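Local atomic coordinates of transcobalamin-1 (Homo sapiens, PDB entry 4KKI), a protein that carries vitamin B12, binding it with femtomolar affinity and shielding it from stomach acid. Residues N56-L59 and S60-V64; T70-Q73 and K74-Q77; V104-N107 and A108-L112. All coordinates share one frame; numbering follows the deposited sequence.

Interaction 1: N56-L59 and S60-V64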
loop_
_atom_site.group_PDB
_atom_site.type_symbol
_atom_site.label_atom_id
_atom_site.label_comp_id
_atom_site.label_asym_id
_atom_site.label_seq_id
_atom_site.Cartn_x
_atom_site.Cartn_y
_atom_site.Cartn_z
ATOM N N ASN A 56 -6.983 -6.787 3.205
ATOM C CA ASN A 56 -5.887 -6.833 2.244
ATOM C C ASN A 56 -5.371 -8.254 2.030
ATOM O O ASN A 56 -5.040 -8.648 0.911
ATOM C CB ASN A 56 -4.743 -5.925 2.702
ATOM C CG ASN A 56 -4.334 -6.182 4.142
ATOM O OD1 ASN A 56 -4.877 -7.067 4.808
ATOM N ND2 ASN A 56 -3.367 -5.411 4.627
ATOM N N VAL A 57 -5.314 -9.016 3.115
ATOM C CA VAL A 57 -4.817 -10.382 3.085
ATOM C C VAL A 57 -5.716 -11.282 2.238
ATOM O O VAL A 57 -5.240 -11.997 1.353
ATOM C CB VAL A 57 -4.706 -10.948 4.516
ATOM C CG1 VAL A 57 -4.437 -12.441 4.489
ATOM C CG2 VAL A 57 -3.626 -10.206 5.293
ATOM N N VAL A 58 -7.017 -11.233 2.508
ATOM C CA VAL A 58 -7.984 -12.053 1.787
ATOM C C VAL A 58 -8.067 -11.641 0.316
ATOM O O VAL A 58 -8.137 -12.495 -0.568
ATOM C CB VAL A 58 -9.383 -12.011 2.457
ATOM C CG1 VAL A 58 -10.443 -12.619 1.551
ATOM C CG2 VAL A 58 -9.349 -12.733 3.800
ATOM N N LEU A 59 -8.045 -10.336 0.059
ATOM C CA LEU A 59 -8.007 -9.821 -1.309
ATOM C C LEU A 59 -6.826 -10.404 -2.076
ATOM O O LEU A 59 -6.973 -10.871 -3.203
ATOM C CB LEU A 59 -7.916 -8.293 -1.309
ATOM C CG LEU A 59 -7.582 -7.616 -2.644
ATOM C CD1 LEU A 59 -8.574 -8.003 -3.730
ATOM C CD2 LEU A 59 -7.535 -6.103 -2.485
ATOM N N SER A 60 -5.658 -10.372 -1.445
ATOM C CA SER A 60 -4.432 -10.882 -2.041
ATOM C C SER A 60 -4.552 -12.362 -2.395
ATOM O O SER A 60 -4.183 -12.783 -3.492
ATOM C CB SER A 60 -3.266 -10.669 -1.070
ATOM O OG SER A 60 -2.086 -11.293 -1.534
ATOM N N LEU A 61 -5.078 -13.144 -1.459
ATOM C CA LEU A 61 -5.214 -14.586 -1.635
ATOM C C LEU A 61 -6.233 -14.962 -2.708
ATOM O O LEU A 61 -5.964 -15.813 -3.559
ATOM C CB LEU A 61 -5.581 -15.244 -0.303
ATOM C CG LEU A 61 -4.470 -15.181 0.747
ATOM C CD1 LEU A 61 -4.986 -15.576 2.119
ATOM C CD2 LEU A 61 -3.309 -16.071 0.332
ATOM N N LYS A 62 -7.403 -14.333 -2.666
ATOM C CA LYS A 62 -8.463 -14.638 -3.624
ATOM C C LYS A 62 -8.026 -14.284 -5.043
ATOM O O LYS A 62 -8.428 -14.931 -6.011
ATOM C CB LYS A 62 -9.759 -13.909 -3.252
ATOM C CG LYS A 62 -10.335 -14.333 -1.905
ATOM C CD LYS A 62 -11.785 -14.777 -2.017
ATOM C CE LYS A 62 -12.699 -13.626 -2.402
ATOM N NZ LYS A 62 -14.118 -14.070 -2.494
ATOM N N LEU A 63 -7.178 -13.268 -5.148
ATOM C CA LEU A 63 -6.676 -12.803 -6.432
ATOM C C LEU A 63 -5.802 -13.850 -7.126
ATOM O O LEU A 63 -5.738 -13.900 -8.355
ATOM C CB LEU A 63 -5.895 -11.506 -6.236
ATOM C CG LEU A 63 -5.781 -10.586 -7.447
ATOM C CD1 LEU A 63 -7.148 -10.347 -8.067
ATOM C CD2 LEU A 63 -5.154 -9.280 -7.012
ATOM N N VAL A 64 -5.134 -14.684 -6.337
ATOM C CA VAL A 64 -4.305 -15.752 -6.890
ATOM C C VAL A 64 -4.980 -17.120 -6.754
ATOM O O VAL A 64 -4.327 -18.160 -6.832
ATOM C CB VAL A 64 -2.898 -15.772 -6.254
ATOM C CG1 VAL A 64 -2.207 -14.434 -6.473
ATOM C CG2 VAL A 64 -2.980 -16.083 -4.770
#
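Val57 turns CG1 away from its own backbone N (chi1 170°), while Leu61, with CG swung beside its backbone N (chi1 -67°), leans back along the helix to meet it. The two side chains run alongside each other, pointing the same way, and Val57 CG1 comes to 4.0 Å from Leu61 CD1. One residue further on the pattern repeats with a lysine: Val58 CG1 lies 3.9 Å from Lys62 CG, so that only the aliphatic root of Lys62 takes part, and its chain then bends and carries the ammonium group off toward Asn107. Both pairs are held in step by four i to i+4 backbone bonds, from the N atoms of Ser60, Leu61, Lys62 and Leu63. The bond from Lys62 N to Val58 O is the straightest, with an N-H...O angle of 170° and a length of 2.9 Å. One residue further on, Leu63 N reaches Leu59 O at 3.1 Å in a more bent bond.

Ser60 is buried, and its hydroxyl is satisfied by a hydrogen bond with the carbonyl oxygen of Ala288 in helix 284-294. Val57 and Leu61 also pack on Met43, and Leu59 on Val104. Helix 55-63, whose Asn56 side chain comes within about 6 Å of the bound cyanocobalamin, thus illustrates i to i+4 packing along a buried helix of the alpha6-alpha6 helical barrel.

Interaction 2: T70-Q73 and K74-Q77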
loop_
_atom_site.group_PDB
_atom_site.type_symbol
_atom_site.label_atom_id
_atom_site.label_comp_id
_atom_site.label_asym_id
_atom_site.label_seq_id
_atom_site.Cartn_x
_atom_site.Cartn_y
_atom_site.Cartn_z
ATOM N N THR A 70 -10.234 -19.313 7.731
ATOM C CA THR A 70 -10.021 -18.564 8.967
ATOM C C THR A 70 -9.870 -17.068 8.706
ATOM O O THR A 70 -10.474 -16.246 9.394
ATOM C CB THR A 70 -8.782 -19.065 9.731
ATOM O OG1 THR A 70 -7.663 -19.122 8.839
ATOM C CG2 THR A 70 -9.034 -20.447 10.308
ATOM N N LEU A 71 -9.067 -16.728 7.705
ATOM C CA LEU A 71 -8.862 -15.336 7.326
ATOM C C LEU A 71 -10.130 -14.744 6.722
ATOM O O LEU A 71 -10.446 -13.574 6.937
ATOM C CB LEU A 71 -7.692 -15.217 6.345
ATOM C CG LEU A 71 -6.317 -15.533 6.938
ATOM C CD1 LEU A 71 -5.264 -15.659 5.849
ATOM C CD2 LEU A 71 -5.918 -14.465 7.952
ATOM N N MET A 72 -10.854 -15.561 5.966
ATOM C CA MET A 72 -12.118 -15.140 5.378
ATOM C C MET A 72 -13.128 -14.771 6.466
ATOM O O MET A 72 -13.806 -13.747 6.376
ATOM C CB MET A 72 -12.680 -16.246 4.485
ATOM C CG MET A 72 -14.065 -15.955 3.944
ATOM S SD MET A 72 -14.052 -14.591 2.771
ATOM C CE MET A 72 -12.990 -15.275 1.501
ATOM N N GLN A 73 -13.212 -15.608 7.496
ATOM C CA GLN A 73 -14.102 -15.361 8.628
ATOM C C GLN A 73 -13.691 -14.104 9.384
ATOM O O GLN A 73 -14.538 -13.326 9.822
ATOM C CB GLN A 73 -14.107 -16.557 9.582
ATOM C CG GLN A 73 -14.733 -17.807 8.997
ATOM C CD GLN A 73 -14.461 -19.048 9.826
ATOM O OE1 GLN A 73 -14.885 -20.146 9.470
ATOM N NE2 GLN A 73 -13.749 -18.881 10.936
ATOM N N LYS A 74 -12.385 -13.915 9.539
ATOM C CA LYS A 74 -11.875 -12.733 10.217
ATOM C C LYS A 74 -12.256 -11.471 9.455
ATOM O O LYS A 74 -12.648 -10.472 10.054
ATOM C CB LYS A 74 -10.354 -12.805 10.377
ATOM C CG LYS A 74 -9.766 -11.598 11.098
ATOM C CD LYS A 74 -8.251 -11.658 11.167
ATOM C CE LYS A 74 -7.687 -10.408 11.830
ATOM N NZ LYS A 74 -6.202 -10.344 11.740
ATOM N N MET A 75 -12.144 -11.524 8.130
ATOM C CA MET A 75 -12.417 -10.351 7.308
ATOM C C MET A 75 -13.884 -9.953 7.374
ATOM O O MET A 75 -14.207 -8.772 7.496
ATOM C CB MET A 75 -12.010 -10.582 5.853
ATOM C CG MET A 75 -12.228 -9.357 4.976
ATOM S SD MET A 75 -12.145 -9.685 3.206
ATOM C CE MET A 75 -13.523 -10.808 2.993
ATOM N N ILE A 76 -14.765 -10.945 7.290
ATOM C CA ILE A 76 -16.202 -10.704 7.349
ATOM C C ILE A 76 -16.574 -10.061 8.679
ATOM O O ILE A 76 -17.365 -9.118 8.726
ATOM C CB ILE A 76 -17.003 -12.007 7.156
ATOM C CG1 ILE A 76 -16.732 -12.598 5.773
ATOM C CG2 ILE A 76 -18.496 -11.755 7.337
ATOM C CD1 ILE A 76 -17.093 -11.671 4.630
ATOM N N GLN A 77 -15.984 -10.571 9.755
ATOM C CA GLN A 77 -16.200 -10.027 11.088
ATOM C C GLN A 77 -15.758 -8.565 11.156
ATOM O O GLN A 77 -16.456 -7.726 11.721
ATOM C CB GLN A 77 -15.452 -10.858 12.131
ATOM C CG GLN A 77 -15.617 -10.366 13.559
ATOM C CD GLN A 77 -14.798 -11.169 14.550
ATOM O OE1 GLN A 77 -14.094 -12.107 14.175
ATOM N NE2 GLN A 77 -14.886 -10.804 15.824
#
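Four i to i+4 bonds of regular alpha-helix carry this stretch, from Lys74 N to Thr70 O (3.0 Å), Met75 N to Leu71 O (2.9 Å), Ile76 N to Met72 O (3.1 Å) and Gln77 N to Gln73 O (3.1 Å). On that frame the side-chain contact is made chiefly by two methionines three residues apart. Met72 and Met75 lie side by side and point the same way, and the sulfur of Met72, SD, meets the terminal methyl of Met75, CE, at 3.8 Å. Both chains leave the backbone with CG opposite their own N, but they differ beyond it: Met72 folds at chi2 (68°) and again at chi3, whereas Met75 stays extended until its last torsion (63°) turns CE back toward the Met72 sulfur. The contact is therefore one of sulfur against methyl.

Ile76 approaches from the next turn. Its CG1 sits 3.2 Å from the carbonyl oxygen of Met72, close beside the backbone bond, while the same CG1 is only loosely placed against the Met72 sulfur, at 4.5 Å.

Three of the polar chains find partners beyond the two segments. Lys74, fully extended, sends NZ to the carbonyl oxygens of Ser46 and Asn49; Thr70 OG1 is hydrogen-bonded with Asn47 OD1, and Gln73 OE1 accepts from Gln69 NE2 one turn earlier. Helix 69-85 is in this way tied on one flank to the loop that follows helix 37-45. Its apolar side is shared between two other helices: Leu71, Met72 and Met75 pack on Val57, Val58 and Leu61 of helix 55-63, while in helix 92-102 Met75 touches Ala101 and Leu102, and Ile76 touches Leu102.

Interaction 3: V104-N107 and A108-L112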
loop_
_atom_site.group_PDB
_atom_site.type_symbol
_atom_site.label_atom_id
_atom_site.label_comp_id
_atom_site.label_asym_id
_atom_site.label_seq_id
_atom_site.Cartn_x
_atom_site.Cartn_y
_atom_site.Cartn_z
ATOM N N VAL A 104 -13.752 -9.973 -5.669
ATOM C CA VAL A 104 -12.705 -10.517 -6.535
ATOM C C VAL A 104 -13.349 -11.436 -7.563
ATOM O O VAL A 104 -12.993 -11.431 -8.744
ATOM C CB VAL A 104 -11.655 -11.315 -5.735
ATOM C CG1 VAL A 104 -10.581 -11.868 -6.661
ATOM C CG2 VAL A 104 -11.031 -10.450 -4.662
ATOM N N CYS A 105 -14.315 -12.217 -7.093
ATOM C CA CYS A 105 -15.112 -13.085 -7.945
ATOM C C CYS A 105 -16.509 -13.226 -7.347
ATOM O O CYS A 105 -16.730 -12.884 -6.184
ATOM C CB CYS A 105 -14.442 -14.452 -8.082
ATOM S SG CYS A 105 -13.799 -15.116 -6.529
ATOM N N ARG A 106 -17.450 -13.725 -8.138
ATOM C CA ARG A 106 -18.828 -13.848 -7.675
ATOM C C ARG A 106 -18.986 -14.941 -6.624
ATOM O O ARG A 106 -18.684 -16.109 -6.873
ATOM C CB ARG A 106 -19.778 -14.104 -8.845
ATOM C CG ARG A 106 -21.226 -14.306 -8.441
ATOM C CD ARG A 106 -22.103 -13.166 -8.927
ATOM N NE ARG A 106 -23.512 -13.411 -8.637
ATOM C CZ ARG A 106 -24.322 -14.118 -9.419
ATOM N NH1 ARG A 106 -23.862 -14.651 -10.543
ATOM N NH2 ARG A 106 -25.592 -14.292 -9.078
ATOM N N ASN A 107 -19.457 -14.547 -5.446
ATOM C CA ASN A 107 -19.789 -15.497 -4.393
ATOM C C ASN A 107 -20.870 -14.930 -3.483
ATOM O O ASN A 107 -21.393 -13.843 -3.735
ATOM C CB ASN A 107 -18.548 -15.876 -3.584
ATOM C CG ASN A 107 -17.995 -14.717 -2.781
ATOM O OD1 ASN A 107 -18.187 -13.555 -3.134
ATOM N ND2 ASN A 107 -17.298 -15.031 -1.696
ATOM N N ALA A 108 -21.205 -15.665 -2.429
ATOM C CA ALA A 108 -22.253 -15.235 -1.510
ATOM C C ALA A 108 -21.858 -13.968 -0.754
ATOM O O ALA A 108 -22.702 -13.121 -0.462
ATOM C CB ALA A 108 -22.605 -16.353 -0.539
ATOM N N GLU A 109 -20.571 -13.841 -0.447
ATOM C CA GLU A 109 -20.074 -12.699 0.316
ATOM C C GLU A 109 -20.090 -11.410 -0.505
ATOM O O GLU A 109 -20.063 -10.311 0.050
ATOM C CB GLU A 109 -18.666 -12.974 0.856
ATOM C CG GLU A 109 -18.612 -13.967 2.016
ATOM C CD GLU A 109 -18.846 -15.405 1.586
ATOM O OE1 GLU A 109 -19.205 -16.234 2.449
ATOM O OE2 GLU A 109 -18.666 -15.708 0.387
ATOM N N GLU A 110 -20.142 -11.552 -1.826
ATOM C CA GLU A 110 -20.181 -10.403 -2.723
ATOM C C GLU A 110 -21.482 -9.620 -2.563
ATOM O O GLU A 110 -21.539 -8.426 -2.858
ATOM C CB GLU A 110 -20.010 -10.851 -4.174
ATOM C CG GLU A 110 -19.731 -9.714 -5.142
ATOM C CD GLU A 110 -19.727 -10.167 -6.586
ATOM O OE1 GLU A 110 -19.019 -9.544 -7.403
ATOM O OE2 GLU A 110 -20.435 -11.144 -6.905
ATOM N N ASN A 111 -22.525 -10.299 -2.094
ATOM C CA ASN A 111 -23.806 -9.657 -1.826
ATOM C C ASN A 111 -23.709 -8.541 -0.790
ATOM O O ASN A 111 -24.513 -7.610 -0.801
ATOM C CB ASN A 111 -24.847 -10.688 -1.381
ATOM C CG ASN A 111 -25.510 -11.392 -2.550
ATOM O OD1 ASN A 111 -24.963 -12.341 -3.109
ATOM N ND2 ASN A 111 -26.698 -10.930 -2.921
ATOM N N LEU A 112 -22.723 -8.638 0.099
ATOM C CA LEU A 112 -22.529 -7.642 1.149
ATOM C C LEU A 112 -22.270 -6.262 0.557
ATOM O O LEU A 112 -22.608 -5.244 1.159
ATOM C CB LEU A 112 -21.376 -8.035 2.078
ATOM C CG LEU A 112 -21.646 -9.013 3.226
ATOM C CD1 LEU A 112 -21.999 -10.403 2.715
ATOM C CD2 LEU A 112 -20.446 -9.074 4.162
#
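Glu110 N is the polar focus here, bonded to the main chain of Asn107 and more weakly to its side chain. The bond to Asn107 O is 3.2 Å long with an N-H...O angle of 141°, and the donor stands well above the carbonyl plane. The second, to Asn107 OD1, is 3.1 Å long but weak. The amide gets there because chi1 of 67° places CG between the backbone N and the carbonyl carbon, folding the side chain forward over the turn that follows. The same amide, by its other end, lies against Glu109: ND2 is 2.6 Å from Glu109 OE2, yet the angle is too poor for a hydrogen bond. The two side chains cross at about a right angle, with amide and carboxylate planes 45° apart.

Further out, the extended chain of Glu110 reaches back across Arg106. Its OE2 lies 3.2 Å from Arg106 CA and 3.3 Å from Arg106 CD, near the guanidinium plane at its edge. Arg106 NE remains 4.2 Å from Glu110 OE2, so the opposite charges are near each other without forming a salt bridge, though they probably attract. Glu110 also packs on Lys304. Just before the turn, Cys105 is joined by a disulfide to Cys308, and Val104 packs on Lys62 and Leu63 of helix 55-63. The i to i+3 bond from Glu110 N to Asn107 O, with helical backbone angles at Ala108 and Glu109 between, marks residues 107-110 as a type I turn, which leads toward helix 111-115 in the alpha domain.

The three contacts come in series along the alpha domain, all on the same side of the chain's centre, and their centres lie only 12 to 14 Å apart. Interactions 1 and 2 belong to successive helices, 55-63 and 69-85, which meet directly where Val58 CG1 packs on Met72 CE at 3.7 Å. Interaction 3 follows in the loop after helix 92-102 and the run into helix 111-115, and it touches both of the others: Lys62 O lies 3.8 Å from Val104 CG1, and Ile76 CD1 rests 3.8 Å from Glu109 CG. The local contacts therefore form a connected cluster in the helical domain, in which interaction 1 lies close to the bound cyanocobalamin, while interactions 2 and 3 lie away from the cobalamin-binding residues.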